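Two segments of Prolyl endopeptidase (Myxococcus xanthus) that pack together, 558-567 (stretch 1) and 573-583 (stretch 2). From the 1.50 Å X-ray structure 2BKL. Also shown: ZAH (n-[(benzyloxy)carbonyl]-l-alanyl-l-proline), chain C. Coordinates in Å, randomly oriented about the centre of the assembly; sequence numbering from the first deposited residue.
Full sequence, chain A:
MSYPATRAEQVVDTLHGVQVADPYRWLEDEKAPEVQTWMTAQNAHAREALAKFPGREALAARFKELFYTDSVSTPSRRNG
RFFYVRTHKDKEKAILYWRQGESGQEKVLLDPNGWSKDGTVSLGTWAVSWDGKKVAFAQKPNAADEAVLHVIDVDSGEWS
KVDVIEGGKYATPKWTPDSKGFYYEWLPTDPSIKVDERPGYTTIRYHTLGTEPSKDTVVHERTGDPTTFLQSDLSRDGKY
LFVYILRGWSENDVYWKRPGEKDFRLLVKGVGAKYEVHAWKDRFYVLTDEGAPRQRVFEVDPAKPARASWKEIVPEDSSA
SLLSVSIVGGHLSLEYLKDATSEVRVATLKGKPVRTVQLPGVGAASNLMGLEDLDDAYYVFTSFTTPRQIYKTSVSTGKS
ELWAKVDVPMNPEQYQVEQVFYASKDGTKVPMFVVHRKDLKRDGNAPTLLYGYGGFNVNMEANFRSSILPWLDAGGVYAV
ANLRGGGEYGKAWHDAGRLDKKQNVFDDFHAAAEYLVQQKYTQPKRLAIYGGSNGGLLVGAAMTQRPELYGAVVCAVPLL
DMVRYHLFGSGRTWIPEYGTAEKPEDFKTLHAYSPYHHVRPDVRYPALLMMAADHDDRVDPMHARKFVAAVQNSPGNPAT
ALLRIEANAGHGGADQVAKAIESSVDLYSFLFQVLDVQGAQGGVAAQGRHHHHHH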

ATOM      1  N   PRO A 558      12.718  -4.166   0.498  1.00  5.62           N
ATOM      2  CA  PRO A 558      13.046  -3.259  -0.614  1.00  5.74           C
ATOM      3  C   PRO A 558      13.278  -3.879  -1.990  1.00  5.93           C
ATOM      4  O   PRO A 558      13.664  -5.058  -2.105  1.00  6.49           O
ATOM      5  N   LEU A 559      13.139  -3.051  -3.026  1.00  5.34           N
ATOM      6  CA  LEU A 559      13.730  -3.283  -4.343  1.00  6.76           C
ATOM      7  C   LEU A 559      15.041  -2.531  -4.416  1.00  5.91           C
ATOM      8  O   LEU A 559      15.065  -1.323  -4.157  1.00  5.33           O
ATOM      9  N   LEU A 560      16.145  -3.214  -4.779  1.00  4.84           N
ATOM     10  CA  LEU A 560      17.470  -2.584  -4.805  1.00  4.14           C
ATOM     11  C   LEU A 560      18.346  -2.965  -5.996  1.00  6.11           C
ATOM     12  O   LEU A 560      19.199  -2.172  -6.366  1.00  6.90           O
ATOM     13  N   ASP A 561      18.200  -4.176  -6.559  1.00  5.32           N
ATOM     14  CA  ASP A 561      18.857  -4.515  -7.830  1.00  4.46           C
ATOM     15  C   ASP A 561      17.842  -4.287  -8.939  1.00  4.37           C
ATOM     16  O   ASP A 561      16.954  -5.123  -9.186  1.00  6.41           O
ATOM     17  N   MET A 562      17.914  -3.116  -9.558  1.00  5.18           N
ATOM     18  CA  MET A 562      16.896  -2.718 -10.531  1.00  6.13           C
ATOM     19  C   MET A 562      17.213  -3.222 -11.931  1.00  6.74           C
ATOM     20  O   MET A 562      16.418  -3.077 -12.831  1.00  6.87           O
ATOM     21  N   VAL A 563      18.387  -3.825 -12.110  1.00  5.79           N
ATOM     22  CA  VAL A 563      18.735  -4.485 -13.358  1.00  6.84           C
ATOM     23  C   VAL A 563      18.086  -5.866 -13.427  1.00  6.24           C
ATOM     24  O   VAL A 563      17.821  -6.375 -14.514  1.00  7.54           O
ATOM     25  N   ARG A 564      17.835  -6.482 -12.272  1.00  5.96           N
ATOM     26  CA  ARG A 564      17.304  -7.842 -12.226  1.00  5.92           C
ATOM     27  C   ARG A 564      15.930  -7.985 -11.536  1.00  6.83           C
ATOM     28  O   ARG A 564      15.388  -9.070 -11.446  1.00  7.06           O
ATOM     29  N   TYR A 565      15.338  -6.893 -11.073  1.00  5.51           N
ATOM     30  CA  TYR A 565      14.109  -7.017 -10.262  1.00  5.46           C
ATOM     31  C   TYR A 565      12.960  -7.739 -10.991  1.00  5.43           C
ATOM     32  O   TYR A 565      12.151  -8.393 -10.351  1.00  6.00           O
ATOM     33  N   HIS A 566      12.892  -7.573 -12.303  1.00  5.16           N
ATOM     34  CA  HIS A 566      11.778  -8.103 -13.084  1.00  6.11           C
ATOM     35  C   HIS A 566      11.778  -9.652 -13.152  1.00  6.48           C
ATOM     36  O   HIS A 566      10.787 -10.248 -13.548  1.00  9.33           O
ATOM     37  N   LEU A 567      12.874 -10.283 -12.752  1.00  6.40           N
ATOM     38  CA  LEU A 567      13.026 -11.741 -12.826  1.00  7.19           C
ATOM     39  C   LEU A 567      12.437 -12.500 -11.649  1.00  7.96           C
ATOM     40  O   LEU A 567      12.407 -13.740 -11.656  1.00  9.28           O
ATOM     41  N   THR A 573       4.987  -7.069 -12.974  1.00  4.87           N
ATOM     42  CA  THR A 573       3.838  -6.188 -12.853  1.00  4.67           C
ATOM     43  C   THR A 573       4.222  -4.736 -12.647  1.00  4.61           C
ATOM     44  O   THR A 573       3.358  -3.870 -12.796  1.00  6.08           O
ATOM     45  N   TRP A 574       5.485  -4.481 -12.273  1.00  3.71           N
ATOM     46  CA  TRP A 574       5.960  -3.098 -12.090  1.00  5.23           C
ATOM     47  C   TRP A 574       6.727  -2.571 -13.284  1.00  5.75           C
ATOM     48  O   TRP A 574       7.145  -1.415 -13.266  1.00  5.68           O
ATOM     49  N   ILE A 575       6.865  -3.354 -14.349  1.00  5.56           N
ATOM     50  CA  ILE A 575       7.521  -2.847 -15.539  1.00  4.73           C
ATOM     51  C   ILE A 575       6.875  -1.565 -16.112  1.00  4.10           C
ATOM     52  O   ILE A 575       7.586  -0.671 -16.544  1.00  6.45           O
ATOM     53  N   PRO A 576       5.546  -1.432 -16.079  1.00  5.89           N
ATOM     54  CA  PRO A 576       4.949  -0.174 -16.546  1.00  5.79           C
ATOM     55  C   PRO A 576       5.347   1.066 -15.760  1.00  6.70           C
ATOM     56  O   PRO A 576       5.174   2.198 -16.260  1.00  9.53           O
ATOM     57  N   GLU A 577       5.836   0.877 -14.534  1.00  6.12           N
ATOM     58  CA  GLU A 577       6.289   1.963 -13.663  1.00  5.38           C
ATOM     59  C   GLU A 577       7.793   2.242 -13.767  1.00  6.27           C
ATOM     60  O   GLU A 577       8.221   3.395 -13.826  1.00  6.17           O
ATOM     61  N   TYR A 578       8.614   1.190 -13.794  1.00  5.03           N
ATOM     62  CA  TYR A 578      10.059   1.341 -13.747  1.00  4.68           C
ATOM     63  C   TYR A 578      10.762   1.138 -15.094  1.00  6.41           C
ATOM     64  O   TYR A 578      11.848   1.651 -15.304  1.00  6.48           O
ATOM     65  N   GLY A 579      10.153   0.361 -15.988  1.00  6.18           N
ATOM     66  CA  GLY A 579      10.795  -0.147 -17.204  1.00  6.43           C
ATOM     67  C   GLY A 579      11.462  -1.482 -16.901  1.00  6.69           C
ATOM     68  O   GLY A 579      11.419  -1.986 -15.765  1.00  7.18           O
ATOM     69  N   THR A 580      12.065  -2.088 -17.914  1.00  7.18           N
ATOM     70  CA  THR A 580      12.763  -3.351 -17.739  1.00  7.32           C
ATOM     71  C   THR A 580      14.140  -3.290 -18.375  1.00  8.27           C
ATOM     72  O   THR A 580      14.288  -2.866 -19.527  1.00  7.15           O
ATOM     73  N   ALA A 581      15.135  -3.792 -17.656  1.00  6.52           N
ATOM     74  CA  ALA A 581      16.471  -3.848 -18.194  1.00  7.49           C
ATOM     75  C   ALA A 581      16.616  -4.759 -19.406  1.00  8.07           C
ATOM     76  O   ALA A 581      17.679  -4.760 -20.037  1.00  9.87           O
ATOM     77  N   GLU A 582      15.576  -5.505 -19.747  1.00  7.20           N
ATOM     78  CA  GLU A 582      15.560  -6.271 -20.987  1.00  8.81           C
ATOM     79  C   GLU A 582      15.603  -5.356 -22.225  1.00  9.62           C
ATOM     80  O   GLU A 582      15.981  -5.799 -23.314  1.00 12.99           O
ATOM     81  N   LYS A 583      15.204  -4.097 -22.068  1.00  9.28           N
ATOM     82  CA  LYS A 583      15.179  -3.113 -23.164  1.00 11.34           C
ATOM     83  C   LYS A 583      16.318  -2.108 -23.006  1.00 11.59           C
ATOM     84  O   LYS A 583      16.592  -1.668 -21.895  1.00 11.35           O
TER

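The contact between these two stretches is pinned by a single direct hydrogen bond, and it runs from a side chain to the main chain: the hydroxyl of Y565 reaches across the interface and donates from OH to the carbonyl O of G579 at 2.7 Å. That carbonyl lies at the edge of the tyrosine ring, near its plane. G579 leaves the short helix 575-578 with positive phi. At these backbone angles a CB would be jammed against the carbonyl O of the preceding residue, so glycine suits the position for local reasons, without reference to the opposing stretch.

Y565, with CB pointing toward stretch 2 and chi1 in the p well (86°), buries more area than any other residue of the contact. Its ring has aliphatic and aromatic company: CD2 lies 4.2 Å from CE3 of W574, and CZ lies 4.4 Å from I575 CG1. The edge of Y578 is directed at its face, with centroids 5.4 Å apart and planes at 79°. Tyrosine serves well here because its flat ring fills an apolar space while its tip satisfies a buried carbonyl.

Y578 (m) also points toward stretch 1. M562, with all three chi angles m, starts sideways, but its flexible chain brings the methyl over the face of this ring: CE is 3.8 Å from CG of Y578 and 11° off the ring normal, a CH-pi contact. L559 (m, t) points inward as well, and its CD1 touches CE3 of W574 at 4.0 Å and OH of Y578 at 3.5 Å. CD1 of the leucine thus rests against two aromatic side chains at once, while the Y578 hydroxyl finds its hydrogen bond elsewhere in the structure.

Three of these side chains, W574, L559 and Y578, border the bound group ZAH. W574 (m) donates from NE1 to O16 of ZAH at 2.9 Å, with a nearly straight N-H...O angle of 163°, and one face of its ring covers C6 of ZAH. Indole is apt for this double role, offering both a broad apolar surface and a donor. CD1 of L559 approaches C4 of ZAH at 3.7 Å, and OH of Y578 lies 3.8 Å from C5.

At the other end, the backbones draw close, with the CA atoms of V563 and A581 5.4 Å apart, a spacing that a lone CB fits. That of A581 points toward stretch 1, 3.4 Å from the carbonyl O of V563. Here water 1 bridges the stretches: it donates to M562 O and accepts from A581 N, each at 2.9 Å, and accepts a weak bond from H566 ND1, also at 2.9 Å.

H566 (p) points inward; its flat imidazole packs against T580, with OG1 over one face, 3.8 Å from CG, while ND1 serves the water. T580 OG1 donates to E582 OE1 at 2.8 Å and accepts from E582 N at 3.0 Å, within the type I turn from T580 to K583. The end of the E582 side chain (m) comes near the imidazole, with CD 3.6 Å from H566 CD2.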

ATOM      1  CB  PRO A 558      14.350  -2.658  -0.158  1.00  6.79           C
ATOM      2  CG  PRO A 558      15.070  -3.873   0.527  1.00  6.25           C
ATOM      3  CD  PRO A 558      13.925  -4.515   1.274  1.00  6.52           C
ATOM      4  CB  LEU A 559      12.786  -2.763  -5.433  1.00  7.00           C
ATOM      5  CG  LEU A 559      11.487  -3.535  -5.604  1.00  7.02           C
ATOM      6  CD1 LEU A 559      10.468  -2.770  -6.424  1.00 10.57           C
ATOM      7  CD2 LEU A 559      11.763  -4.915  -6.215  1.00  8.01           C
ATOM      8  CB  LEU A 560      18.227  -2.785  -3.475  1.00  4.77           C
ATOM      9  CG  LEU A 560      17.542  -2.233  -2.239  1.00  5.59           C
ATOM     10  CD1 LEU A 560      18.070  -2.817  -0.956  1.00  6.00           C
ATOM     11  CD2 LEU A 560      17.602  -0.744  -2.189  1.00  7.20           C
ATOM     12  CB  ASP A 561      19.375  -5.957  -7.845  1.00  4.99           C
ATOM     13  CG  ASP A 561      20.038  -6.334  -9.131  1.00  5.08           C
ATOM     14  OD1 ASP A 561      19.849  -5.623 -10.150  1.00  6.40           O
ATOM     15  OD2 ASP A 561      20.773  -7.372  -9.195  1.00  7.40           O
ATOM     16  CB  MET A 562      16.695  -1.204 -10.517  1.00  6.05           C
ATOM     17  CG  MET A 562      16.206  -0.721  -9.176  1.00  7.52           C
ATOM     18  SD  MET A 562      14.610  -1.416  -8.676  1.00  7.94           S
ATOM     19  CE  MET A 562      13.548  -0.802  -9.899  1.00 10.26           C
ATOM     20  CB  VAL A 563      20.273  -4.554 -13.507  1.00  6.93           C
ATOM     21  CG1 VAL A 563      20.679  -5.347 -14.739  1.00  7.48           C
ATOM     22  CG2 VAL A 563      20.856  -3.141 -13.546  1.00  7.22           C
ATOM     23  CB  ARG A 564      18.288  -8.788 -11.553  1.00  6.44           C
ATOM     24  CG  ARG A 564      19.571  -8.953 -12.318  1.00  7.63           C
ATOM     25  CD  ARG A 564      20.613  -9.822 -11.673  1.00  7.10           C
ATOM     26  NE  ARG A 564      20.198 -11.187 -11.390  1.00  5.99           N
ATOM     27  CZ  ARG A 564      20.122 -12.173 -12.299  1.00  6.47           C
ATOM     28  NH1 ARG A 564      20.326 -11.935 -13.595  1.00  8.14           N
ATOM     29  NH2 ARG A 564      19.806 -13.401 -11.885  1.00  8.24           N
ATOM     30  CB  TYR A 565      13.640  -5.648  -9.741  1.00  4.74           C
ATOM     31  CG  TYR A 565      12.763  -4.927 -10.730  1.00  4.49           C
ATOM     32  CD1 TYR A 565      13.306  -4.152 -11.753  1.00  5.80           C
ATOM     33  CD2 TYR A 565      11.371  -5.097 -10.718  1.00  5.97           C
ATOM     34  CE1 TYR A 565      12.493  -3.527 -12.706  1.00  6.10           C
ATOM     35  CE2 TYR A 565      10.550  -4.477 -11.688  1.00  4.47           C
ATOM     36  CZ  TYR A 565      11.105  -3.713 -12.661  1.00  4.90           C
ATOM     37  OH  TYR A 565      10.293  -3.149 -13.595  1.00  6.15           O
ATOM     38  CB  HIS A 566      11.805  -7.523 -14.494  1.00  7.52           C
ATOM     39  CG  HIS A 566      13.070  -7.834 -15.225  1.00  7.25           C
ATOM     40  ND1 HIS A 566      14.260  -7.197 -14.944  1.00  8.40           N
ATOM     41  CD2 HIS A 566      13.355  -8.772 -16.161  1.00  8.72           C
ATOM     42  CE1 HIS A 566      15.217  -7.718 -15.692  1.00  8.52           C
ATOM     43  NE2 HIS A 566      14.695  -8.681 -16.437  1.00 10.09           N
ATOM     44  CB  LEU A 567      14.512 -12.098 -12.970  1.00  8.13           C
ATOM     45  CG  LEU A 567      15.239 -11.483 -14.162  1.00  8.91           C
ATOM     46  CD1 LEU A 567      16.753 -11.688 -14.047  1.00 10.18           C
ATOM     47  CD2 LEU A 567      14.727 -12.075 -15.471  1.00  9.76           C
ATOM     48  CB  THR A 573       2.860  -6.617 -11.721  1.00  5.15           C
ATOM     49  OG1 THR A 573       3.447  -6.454 -10.429  1.00  7.09           O
ATOM     50  CG2 THR A 573       2.411  -8.090 -11.861  1.00  6.59           C
ATOM     51  CB  TRP A 574       6.780  -2.953 -10.804  1.00  5.68           C
ATOM     52  CG  TRP A 574       6.046  -3.584  -9.669  1.00  4.59           C
ATOM     53  CD1 TRP A 574       4.740  -3.427  -9.365  1.00  5.97           C
ATOM     54  CD2 TRP A 574       6.587  -4.482  -8.709  1.00  5.00           C
ATOM     55  NE1 TRP A 574       4.400  -4.209  -8.285  1.00  5.89           N
ATOM     56  CE2 TRP A 574       5.525  -4.866  -7.867  1.00  5.04           C
ATOM     57  CE3 TRP A 574       7.864  -5.017  -8.483  1.00  6.24           C
ATOM     58  CZ2 TRP A 574       5.684  -5.786  -6.838  1.00  8.15           C
ATOM     59  CZ3 TRP A 574       8.012  -5.959  -7.439  1.00  6.33           C
ATOM     60  CH2 TRP A 574       6.922  -6.309  -6.641  1.00  6.94           C
ATOM     61  CB  ILE A 575       7.658  -3.974 -16.587  1.00  5.75           C
ATOM     62  CG1 ILE A 575       8.756  -4.966 -16.123  1.00  5.55           C
ATOM     63  CG2 ILE A 575       7.971  -3.432 -17.997  1.00  6.63           C
ATOM     64  CD1 ILE A 575       8.869  -6.255 -16.959  1.00  5.88           C
ATOM     65  CB  PRO A 576       3.442  -0.436 -16.432  1.00  6.72           C
ATOM     66  CG  PRO A 576       3.330  -1.937 -16.587  1.00  7.20           C
ATOM     67  CD  PRO A 576       4.514  -2.446 -15.770  1.00  6.93           C
ATOM     68  CB  GLU A 577       5.924   1.676 -12.195  1.00  6.17           C
ATOM     69  CG  GLU A 577       6.159   2.828 -11.233  1.00  6.92           C
ATOM     70  CD  GLU A 577       5.113   3.936 -11.253  1.00  9.03           C
ATOM     71  OE1 GLU A 577       4.092   3.831 -11.958  1.00  9.33           O
ATOM     72  OE2 GLU A 577       5.328   4.917 -10.514  1.00  8.11           O
ATOM     73  CB  TYR A 578      10.646   0.304 -12.821  1.00  5.63           C
ATOM     74  CG  TYR A 578      10.290   0.388 -11.364  1.00  5.60           C
ATOM     75  CD1 TYR A 578      10.482   1.556 -10.637  1.00  5.87           C
ATOM     76  CD2 TYR A 578       9.807  -0.727 -10.679  1.00  4.71           C
ATOM     77  CE1 TYR A 578      10.191   1.616  -9.288  1.00  7.36           C
ATOM     78  CE2 TYR A 578       9.528  -0.689  -9.307  1.00  4.85           C
ATOM     79  CZ  TYR A 578       9.728   0.493  -8.607  1.00  5.39           C
ATOM     80  OH  TYR A 578       9.447   0.510  -7.263  1.00  6.11           O
ATOM     81  CB  THR A 580      12.005  -4.532 -18.346  1.00  7.35           C
ATOM     82  OG1 THR A 580      12.871  -5.682 -18.378  1.00  8.89           O
ATOM     83  CG2 THR A 580      11.515  -4.266 -19.774  1.00  9.15           C
ATOM     84  CB  ALA A 581      17.438  -4.238 -17.102  1.00  8.66           C
ATOM     85  CB  GLU A 582      14.321  -7.177 -21.063  1.00  8.39           C
ATOM     86  CG  GLU A 582      14.338  -8.280 -19.999  1.00 11.33           C
ATOM     87  CD  GLU A 582      12.985  -8.901 -19.698  1.00 11.43           C
ATOM     88  OE1 GLU A 582      12.004  -8.126 -19.496  1.00 13.01           O
ATOM     89  OE2 GLU A 582      12.936 -10.163 -19.615  1.00 14.12           O
ATOM     90  CB  LYS A 583      13.833  -2.380 -23.191  1.00 14.25           C
ATOM     91  CG  LYS A 583      12.688  -3.316 -23.537  1.00 18.61           C
ATOM     92  CD  LYS A 583      11.325  -2.634 -23.474  1.00 19.96           C
ATOM     93  CE  LYS A 583      10.182  -3.669 -23.506  1.00 22.78           C
ATOM     94  NZ  LYS A 583       9.113  -3.429 -22.451  1.00 24.65           N
TER
HETATM   95  C1  ZAH C1533       6.045  -2.003  -2.847  1.00 16.72           C
HETATM   96  O2  ZAH C1533       6.207  -0.643  -3.179  1.00 12.44           O
HETATM   97  C3  ZAH C1533       5.797  -2.901  -4.081  1.00 12.82           C
HETATM   98  C4  ZAH C1533       6.990  -2.894  -5.041  1.00 11.77           C
HETATM   99  C5  ZAH C1533       6.722  -1.791  -6.057  1.00  9.40           C
HETATM  100  C6  ZAH C1533       5.230  -1.589  -6.099  1.00  9.32           C
HETATM  101  N7  ZAH C1533       4.743  -2.403  -4.993  1.00 10.44           N
HETATM  102  C8  ZAH C1533       3.447  -2.595  -4.759  1.00 11.61           C
HETATM  103  O9  ZAH C1533       3.112  -3.409  -3.774  1.00 12.23           O
HETATM  104  C10 ZAH C1533       2.363  -2.149  -5.765  1.00  9.52           C
HETATM  105  C11 ZAH C1533       2.101  -0.689  -5.395  1.00 10.36           C
HETATM  106  N14 ZAH C1533       1.139  -2.894  -5.608  1.00 12.44           N
HETATM  107  C15 ZAH C1533       1.034  -4.132  -6.029  1.00 13.25           C
HETATM  108  O16 ZAH C1533       2.001  -4.716  -6.689  1.00 10.27           O
HETATM  109  O17 ZAH C1533      -0.195  -4.828  -5.782  1.00 17.86           O
HETATM  110  C18 ZAH C1533      -0.164  -6.234  -6.136  1.00 22.51           C
HETATM  111  C19 ZAH C1533      -1.380  -6.989  -5.589  1.00 25.48           C
HETATM  112  C20 ZAH C1533      -2.655  -6.678  -6.078  1.00 27.08           C
HETATM  113  C21 ZAH C1533      -3.772  -7.350  -5.581  1.00 27.90           C
HETATM  114  C22 ZAH C1533      -3.608  -8.347  -4.615  1.00 28.90           C
HETATM  115  C23 ZAH C1533      -2.335  -8.679  -4.142  1.00 27.53           C
HETATM  116  C24 ZAH C1533      -1.221  -7.995  -4.628  1.00 28.07           C
HETATM  117  O   HOH W   1      14.908  -4.412 -14.880  1.00 11.32           O